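Local coordinates for protein tryparedoxin (Crithidia fasciculata, PDB 1O8X) that probably works as a thioredoxin-like oxidoreductase that passes electrons through a redox disulfide in the parasite's response to oxidative stress, at residues F33-S38 / F104-I109; N62-F67 / P85-P90; G28-F33 / E138-K143. The protein carries 1 engineered substitution. All coordinates share one frame; numbering follows the deposited sequence.

Contact 1 of 3, residues F33-S38 / F104-I109; sequences FYFSAS and FNVESI
Phe35 turns CG anti to its carbonyl carbon (chi1 -59°), and Val106 turns CG2 the same way, so that this methyl comes down on the Phe35 ring. CG2 stands 4.0 Å from the centroid of the Phe35 ring and 8° off its normal, a nearly centred CH-pi contact over one face. The other methyl, Val106 CG1, lies 4.2 Å from Phe35 CB. Ile109 takes a rarer rotamer, with CG1 between the backbone N and the carbonyl carbon (chi1 48°). This splits its two branches along the strand end. CG2 packs on the Phe35 backbone and is 3.3 Å from Phe35 O. It also touches the start of that side chain, 3.7 Å from Phe35 CB. The longer branch runs on to the next residues, where Ile109 CD1 lies 3.7 Å from Ala37 CB and equally close to the backbone N of Ala37. Farther back along the strand, Phe33 CD1 meets Phe104 CE1 at 4.3 Å, an oblique and looser touch between two rings. The touching side chains are all apolar, though Ile109 also packs on main-chain atoms. Phe104 and Val106 flank Asn105, whose positive phi belongs to the Schellman motif that ends helix 94-103. The loop after this turn brings Val106 and then Ile109 against Phe35 and the strand end. Ser36 points the other way, and its OG bonds to Tyr80 OH. Trp70 packs on both Val106 and Ile109. Ile109 also touches Cys40 of the redox disulfide, a bond absent here because its partner position is the engineered Ala43. Ile109 comes just before Pro110, which probably matches the cis-proline of thioredoxins. The contact thus joins the end of a central strand to the loop beside the redox site, as expected of a thioredoxin fold.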
# COMPACT_ATOMS: atom_id res chain seq x y z
N PHE A 33 -1.98 2.39 0.22
CA PHE A 33 -2.05 1.42 -0.87
C PHE A 33 -0.80 1.58 -1.72
O PHE A 33 -0.53 2.67 -2.24
CB PHE A 33 -3.29 1.67 -1.71
CG PHE A 33 -4.57 1.51 -0.95
CD1 PHE A 33 -5.44 2.58 -0.81
CD2 PHE A 33 -4.90 0.27 -0.39
CE1 PHE A 33 -6.65 2.42 -0.11
CE2 PHE A 33 -6.09 0.11 0.32
CZ PHE A 33 -6.97 1.19 0.45
N TYR A 34 -0.02 0.51 -1.82
CA TYR A 34 1.23 0.51 -2.58
C TYR A 34 1.02 -0.27 -3.86
O TYR A 34 0.90 -1.49 -3.84
CB TYR A 34 2.36 -0.11 -1.75
CG TYR A 34 3.69 -0.12 -2.48
CD1 TYR A 34 4.10 0.97 -3.24
CD2 TYR A 34 4.55 -1.23 -2.40
CE1 TYR A 34 5.33 0.97 -3.90
CE2 TYR A 34 5.79 -1.23 -3.07
CZ TYR A 34 6.17 -0.12 -3.80
OH TYR A 34 7.38 -0.06 -4.47
N PHE A 35 0.93 0.47 -4.96
CA PHE A 35 0.75 -0.13 -6.28
C PHE A 35 2.12 -0.38 -6.89
O PHE A 35 2.91 0.55 -7.09
CB PHE A 35 -0.06 0.80 -7.19
CG PHE A 35 -1.43 1.12 -6.64
CD1 PHE A 35 -1.60 2.15 -5.72
CD2 PHE A 35 -2.53 0.36 -7.00
CE1 PHE A 35 -2.86 2.42 -5.18
CE2 PHE A 35 -3.80 0.65 -6.47
CZ PHE A 35 -3.95 1.67 -5.57
N SER A 36 2.42 -1.65 -7.15
CA SER A 36 3.72 -2.03 -7.69
C SER A 36 3.61 -3.39 -8.35
O SER A 36 2.54 -3.99 -8.36
CB SER A 36 4.79 -2.02 -6.59
OG SER A 36 6.06 -2.13 -7.21
N ALA A 37 4.72 -3.87 -8.92
CA ALA A 37 4.76 -5.18 -9.55
C ALA A 37 6.19 -5.64 -9.58
O ALA A 37 7.11 -4.83 -9.62
CB ALA A 37 4.22 -5.11 -10.98
N SER A 38 6.35 -6.97 -9.61
CA SER A 38 7.68 -7.55 -9.72
C SER A 38 8.41 -7.12 -11.01
O SER A 38 9.64 -7.06 -11.05
CB SER A 38 7.59 -9.08 -9.63
OG SER A 38 6.99 -9.64 -10.79
N PHE A 104 -8.28 5.67 -8.26
CA PHE A 104 -7.23 6.65 -7.96
C PHE A 104 -6.45 7.14 -9.15
O PHE A 104 -5.45 7.83 -8.99
CB PHE A 104 -6.29 6.06 -6.91
CG PHE A 104 -6.82 6.21 -5.53
CD1 PHE A 104 -7.06 5.10 -4.74
CD2 PHE A 104 -7.11 7.49 -5.04
CE1 PHE A 104 -7.60 5.28 -3.42
CE2 PHE A 104 -7.61 7.67 -3.78
CZ PHE A 104 -7.87 6.57 -2.98
N ASN A 105 -6.89 6.76 -10.35
CA ASN A 105 -6.20 7.13 -11.57
C ASN A 105 -4.70 6.82 -11.52
O ASN A 105 -3.85 7.64 -11.88
CB ASN A 105 -6.44 8.59 -11.97
CG ASN A 105 -6.04 8.85 -13.41
OD1 ASN A 105 -5.97 7.93 -14.24
ND2 ASN A 105 -5.73 10.10 -13.71
N VAL A 106 -4.39 5.61 -11.09
CA VAL A 106 -3.01 5.15 -11.06
C VAL A 106 -2.64 4.73 -12.48
O VAL A 106 -3.18 3.76 -13.01
CB VAL A 106 -2.81 3.97 -10.10
CG1 VAL A 106 -1.35 3.58 -10.06
CG2 VAL A 106 -3.30 4.31 -8.70
N GLU A 107 -1.70 5.44 -13.08
CA GLU A 107 -1.36 5.21 -14.48
C GLU A 107 0.02 4.59 -14.62
O GLU A 107 0.34 3.95 -15.62
CB GLU A 107 -1.41 6.51 -15.25
CG GLU A 107 -2.81 7.03 -15.48
CD GLU A 107 -2.79 8.17 -16.46
OE1 GLU A 107 -2.19 9.22 -16.13
OE2 GLU A 107 -3.37 8.00 -17.55
N SER A 108 0.85 4.82 -13.60
CA SER A 108 2.18 4.24 -13.55
C SER A 108 2.45 3.77 -12.14
O SER A 108 1.79 4.17 -11.16
CB SER A 108 3.25 5.23 -13.98
OG SER A 108 3.32 6.30 -13.07
N ILE A 109 3.41 2.87 -12.05
CA ILE A 109 3.86 2.35 -10.77
C ILE A 109 5.38 2.57 -10.68
O ILE A 109 6.07 2.65 -11.71
CB ILE A 109 3.43 0.88 -10.59
CG1 ILE A 109 3.76 0.03 -11.82
CG2 ILE A 109 1.92 0.83 -10.27
CD1 ILE A 109 3.72 -1.45 -11.53

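Contact 2 of 3, residues N62-F67 / P85-P90; sequences NFEVVF and PWLAVP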
# COMPACT_ATOMS: atom_id res chain seq x y z
N ASN A 62 1.74 5.42 13.18
CA ASN A 62 0.46 4.72 13.10
C ASN A 62 -0.09 4.54 11.68
O ASN A 62 -1.17 5.02 11.32
CB ASN A 62 -0.59 5.36 14.01
CG ASN A 62 -1.76 4.42 14.28
OD1 ASN A 62 -2.91 4.86 14.32
ND2 ASN A 62 -1.48 3.13 14.48
N PHE A 63 0.68 3.83 10.86
CA PHE A 63 0.22 3.54 9.53
C PHE A 63 0.50 2.08 9.16
O PHE A 63 1.30 1.39 9.81
CB PHE A 63 0.80 4.52 8.49
CG PHE A 63 2.30 4.42 8.30
CD1 PHE A 63 2.84 3.50 7.41
CD2 PHE A 63 3.15 5.28 8.98
CE1 PHE A 63 4.22 3.43 7.23
CE2 PHE A 63 4.53 5.22 8.79
CZ PHE A 63 5.07 4.29 7.92
N GLU A 64 -0.14 1.65 8.09
CA GLU A 64 0.08 0.34 7.51
C GLU A 64 0.22 0.50 6.01
O GLU A 64 -0.25 1.49 5.46
CB GLU A 64 -1.11 -0.57 7.84
CG GLU A 64 -0.94 -2.04 7.46
CD GLU A 64 0.34 -2.65 8.01
OE1 GLU A 64 1.39 -2.57 7.33
OE2 GLU A 64 0.29 -3.19 9.13
N VAL A 65 0.89 -0.46 5.37
CA VAL A 65 1.04 -0.51 3.92
C VAL A 65 0.33 -1.76 3.41
O VAL A 65 0.51 -2.85 3.95
CB VAL A 65 2.53 -0.48 3.48
CG1 VAL A 65 2.65 -0.64 1.97
CG2 VAL A 65 3.19 0.80 3.92
N VAL A 66 -0.49 -1.59 2.37
CA VAL A 66 -1.20 -2.68 1.73
C VAL A 66 -0.76 -2.75 0.27
O VAL A 66 -1.05 -1.85 -0.52
CB VAL A 66 -2.73 -2.49 1.82
CG1 VAL A 66 -3.46 -3.62 1.11
CG2 VAL A 66 -3.16 -2.41 3.28
N PHE A 67 -0.01 -3.79 -0.07
CA PHE A 67 0.43 -4.01 -1.44
C PHE A 67 -0.74 -4.37 -2.35
O PHE A 67 -1.50 -5.31 -2.07
CB PHE A 67 1.50 -5.11 -1.45
CG PHE A 67 1.97 -5.53 -2.82
CD1 PHE A 67 2.26 -4.59 -3.81
CD2 PHE A 67 2.18 -6.88 -3.10
CE1 PHE A 67 2.72 -5.01 -5.06
CE2 PHE A 67 2.62 -7.29 -4.35
CZ PHE A 67 2.89 -6.35 -5.33
N PRO A 85 7.47 -6.47 4.16
CA PRO A 85 7.12 -6.71 5.58
C PRO A 85 5.66 -6.41 5.97
O PRO A 85 5.27 -6.65 7.11
CB PRO A 85 8.05 -5.75 6.32
CG PRO A 85 8.14 -4.57 5.38
CD PRO A 85 8.14 -5.16 3.99
N TRP A 86 4.88 -5.87 5.03
CA TRP A 86 3.55 -5.32 5.32
C TRP A 86 2.44 -6.25 4.80
O TRP A 86 2.61 -7.48 4.78
CB TRP A 86 3.44 -3.89 4.77
CG TRP A 86 3.99 -3.74 3.36
CD1 TRP A 86 3.50 -4.35 2.22
CD2 TRP A 86 5.13 -3.00 2.96
NE1 TRP A 86 4.27 -3.99 1.14
CE2 TRP A 86 5.29 -3.17 1.56
CE3 TRP A 86 6.04 -2.17 3.63
CZ2 TRP A 86 6.33 -2.57 0.85
CZ3 TRP A 86 7.06 -1.58 2.92
CH2 TRP A 86 7.21 -1.79 1.54
N LEU A 87 1.29 -5.68 4.42
CA LEU A 87 0.13 -6.49 4.03
C LEU A 87 -0.06 -6.50 2.53
O LEU A 87 0.56 -5.71 1.82
CB LEU A 87 -1.14 -5.96 4.70
CG LEU A 87 -1.06 -5.65 6.19
CD1 LEU A 87 -2.41 -5.18 6.71
CD2 LEU A 87 -0.59 -6.87 6.96
N ALA A 88 -0.94 -7.37 2.04
CA ALA A 88 -1.29 -7.41 0.63
C ALA A 88 -2.74 -7.77 0.41
O ALA A 88 -3.30 -8.60 1.13
CB ALA A 88 -0.40 -8.39 -0.13
N VAL A 89 -3.34 -7.17 -0.61
CA VAL A 89 -4.62 -7.67 -1.12
C VAL A 89 -4.33 -9.04 -1.72
O VAL A 89 -3.38 -9.18 -2.49
CB VAL A 89 -5.23 -6.74 -2.20
CG1 VAL A 89 -6.53 -7.33 -2.75
CG2 VAL A 89 -5.48 -5.34 -1.62
N PRO A 90 -5.11 -10.06 -1.37
CA PRO A 90 -4.83 -11.39 -1.91
C PRO A 90 -4.90 -11.40 -3.44
O PRO A 90 -5.70 -10.66 -4.01
CB PRO A 90 -5.95 -12.26 -1.31
CG PRO A 90 -6.37 -11.53 -0.07
CD PRO A 90 -6.25 -10.07 -0.44
O HOH W 1 -2.14 -7.25 -4.13
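Trp86 lays its indole against Val65, which sets CG1 over one face of the five-membered ring, 3.5 Å from its centroid and 7° off the normal. Pro85 CD covers the opposite face. The chi1 of Trp86 (45°) puts CG between the backbone N and the carbonyl carbon, which folds the indole back against strand 63-69. Phe67 CB reaches the indole edge, 4.0 Å from Trp86 NE1. The backbones pair in parallel at Val66 with Leu87 and Phe67 with Ala88. Leu87 N gives a bond to Val65 O, Phe67 N to Leu87 O at 2.8 Å, and Val89 N to Phe67 O. A water donates to both Phe67 O and Val89 O where the pairing ends. Glu64 CG, anti to the backbone N (chi1 -172°), comes 3.5 Å from Leu87 CD1. The bend at chi2 then turns Glu64 OE1 back to Val65 N at 2.9 Å. That amide meets the anti side of OE1, and Tyr54 OH from helix 41-57 bonds to the same oxygen. Val66 CG1 meets Val89 CG2 at 3.8 Å. The strands belong to a beta-alpha-beta unit with helix 74-81. Buried Glu64 OE1 is therefore gripped twice, which would help to offset the cost of placing a carboxylate here. Trp86 NE1, by contrast, is buried with no polar partner, so packing, CH-pi contact and the edge-to-face ring of Tyr54 hold the indole rather than its N-H.

Contact 3 of 3, residues G28-F33 / E138-K143; sequences GKLVFF and EQFPWK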
# COMPACT_ATOMS: atom_id res chain seq x y z
N GLY A 28 -8.33 3.04 12.91
CA GLY A 28 -7.60 4.18 13.40
C GLY A 28 -6.30 4.50 12.68
O GLY A 28 -5.73 5.55 12.93
N LYS A 29 -5.86 3.62 11.78
CA LYS A 29 -4.58 3.82 11.08
C LYS A 29 -4.72 4.64 9.81
O LYS A 29 -5.81 4.74 9.24
CB LYS A 29 -3.95 2.47 10.72
CG LYS A 29 -3.55 1.68 11.97
CD LYS A 29 -2.59 0.56 11.70
CE LYS A 29 -2.34 -0.24 12.98
NZ LYS A 29 -1.23 -1.24 12.84
N LEU A 30 -3.60 5.24 9.39
CA LEU A 30 -3.46 5.67 8.00
C LEU A 30 -3.06 4.43 7.21
O LEU A 30 -2.20 3.67 7.63
CB LEU A 30 -2.37 6.74 7.91
CG LEU A 30 -2.01 7.21 6.49
CD1 LEU A 30 -3.13 7.91 5.76
CD2 LEU A 30 -0.79 8.10 6.58
N VAL A 31 -3.70 4.23 6.06
CA VAL A 31 -3.43 3.06 5.24
C VAL A 31 -2.88 3.51 3.91
O VAL A 31 -3.54 4.27 3.19
CB VAL A 31 -4.71 2.21 5.03
CG1 VAL A 31 -4.43 1.06 4.09
CG2 VAL A 31 -5.20 1.69 6.38
N PHE A 32 -1.68 3.05 3.57
CA PHE A 32 -1.11 3.34 2.27
C PHE A 32 -1.31 2.16 1.34
O PHE A 32 -0.82 1.05 1.61
CB PHE A 32 0.40 3.56 2.39
CG PHE A 32 0.79 4.86 3.01
CD1 PHE A 32 1.29 4.85 4.31
CD2 PHE A 32 0.75 6.06 2.30
CE1 PHE A 32 1.70 6.02 4.93
CE2 PHE A 32 1.15 7.25 2.90
CZ PHE A 32 1.64 7.23 4.22
N PHE A 33 -1.98 2.39 0.22
CA PHE A 33 -2.05 1.42 -0.87
C PHE A 33 -0.80 1.58 -1.72
O PHE A 33 -0.53 2.67 -2.24
CB PHE A 33 -3.29 1.67 -1.71
CG PHE A 33 -4.57 1.51 -0.95
CD1 PHE A 33 -5.44 2.58 -0.81
CD2 PHE A 33 -4.90 0.27 -0.39
CE1 PHE A 33 -6.65 2.42 -0.11
CE2 PHE A 33 -6.09 0.11 0.32
CZ PHE A 33 -6.97 1.19 0.45
N GLU A 138 9.46 14.21 8.30
CA GLU A 138 9.23 15.50 8.96
C GLU A 138 7.93 16.13 8.45
O GLU A 138 7.28 16.90 9.16
CB GLU A 138 10.44 16.40 8.74
CG GLU A 138 11.66 15.95 9.53
CD GLU A 138 12.85 16.89 9.43
OE1 GLU A 138 12.76 17.93 8.74
OE2 GLU A 138 13.88 16.58 10.06
N GLN A 139 7.55 15.80 7.22
CA GLN A 139 6.32 16.33 6.64
C GLN A 139 5.24 15.27 6.44
O GLN A 139 4.21 15.54 5.80
CB GLN A 139 6.60 17.06 5.32
CG GLN A 139 7.50 18.29 5.48
CD GLN A 139 7.02 19.25 6.54
OE1 GLN A 139 7.81 19.71 7.38
NE2 GLN A 139 5.72 19.57 6.53
N PHE A 140 5.47 14.08 6.98
CA PHE A 140 4.46 13.02 6.94
C PHE A 140 3.14 13.54 7.52
O PHE A 140 3.19 14.26 8.53
CB PHE A 140 4.98 11.83 7.76
CG PHE A 140 4.00 10.72 7.95
CD1 PHE A 140 3.99 9.62 7.10
CD2 PHE A 140 3.09 10.77 9.01
CE1 PHE A 140 3.07 8.59 7.31
CE2 PHE A 140 2.17 9.75 9.21
CZ PHE A 140 2.16 8.67 8.38
N PRO A 141 1.96 13.18 6.99
CA PRO A 141 1.75 12.25 5.88
C PRO A 141 1.66 12.89 4.49
O PRO A 141 1.00 12.32 3.62
CB PRO A 141 0.39 11.63 6.24
CG PRO A 141 -0.35 12.78 6.85
CD PRO A 141 0.68 13.61 7.58
N TRP A 142 2.32 14.03 4.29
CA TRP A 142 2.46 14.64 2.95
C TRP A 142 1.10 14.97 2.35
O TRP A 142 0.79 14.63 1.22
CB TRP A 142 3.29 13.75 2.02
CG TRP A 142 4.58 13.29 2.66
CD1 TRP A 142 5.63 14.09 3.05
CD2 TRP A 142 4.94 11.96 3.03
NE1 TRP A 142 6.62 13.32 3.62
CE2 TRP A 142 6.23 12.01 3.62
CE3 TRP A 142 4.30 10.71 2.91
CZ2 TRP A 142 6.89 10.86 4.08
CZ3 TRP A 142 4.96 9.58 3.37
CH2 TRP A 142 6.24 9.66 3.95
N LYS A 143 0.26 15.62 3.15
CA LYS A 143 -1.13 15.84 2.79
C LYS A 143 -1.27 16.56 1.45
O LYS A 143 -0.57 17.55 1.15
CB LYS A 143 -1.80 16.71 3.86
CG LYS A 143 -1.91 16.01 5.18
CD LYS A 143 -2.70 16.82 6.18
CE LYS A 143 -2.30 16.42 7.57
NZ LYS A 143 -0.94 16.94 7.90
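This is a small, partly buried apolar contact near the start of strand 30-36, where the C-terminal loop after helix 127-131 meets it. Two strand side chains, Leu30 and Phe32, point to the loop and meet Phe140, Pro141 and Trp142. Leu30 and Phe140 approach tip to tip, with Leu30 CD2 3.5 Å from Phe140 CZ. The same methyl lies 3.7 Å from Pro141 CB, so it touches both loop residues at once. Phe140 comes to the strand because CG is anti to its backbone N (chi1 173°), which extends the ring out of the loop. Phe140 CE1 then reaches Phe32 CZ at 3.7 Å. It comes to the edge of the Phe32 ring, near its plane, and the two side chains cross obliquely. Trp142 adds a wider touch at about a right angle, from its CZ3 to Phe32 CZ at 4.2 Å. The loop is shaped by a cis peptide bond before Pro141. Trp142 N bonds to Gln139 O at 2.9 Å across it, which closes a type VI turn. The turn lays Pro141 CB over the centre of the Phe140 ring, 3.8 Å above its plane. It also brings Trp142 CH2 to the edge of that ring. Phe63, on the neighbouring strand, packs edge-to-face with Phe32 and also meets the Phe140 ring. Trp142 NE1 bonds to Asp134 OD2, which holds the pyrrole side of the indole while its benzo ring faces Phe32 and Phe140. Carbon atoms make every touch between the two segments. The loop is therefore held on the strand here by shape and burial of hydrophobic surface. Polar bonds act elsewhere: Trp142 O is bonded to Thr124 and Arg126, which also fastens the loop to the rest of the fold.

In the fold
All three contacts meet on the central sheet. Contacts 1 and 3 use the two ends of strand 30-36, with centres about 17 Å apart; their segments overlap at Phe33, which does its touching in contact 1. Contact 2 lies on the next strand, 63-69, which pairs with strand 30-36 through backbone bonds at Phe32 and Tyr34. Contact 2 is nearest the middle of the chain and joins strand to strand, so main-chain bonds carry much of it. Contacts 1 and 3 bring loops to a strand and rely on apolar side chains. Contact 1 is buried and lies on the redox-site side, whereas contact 3 is only partly buried and holds the C-terminal loop.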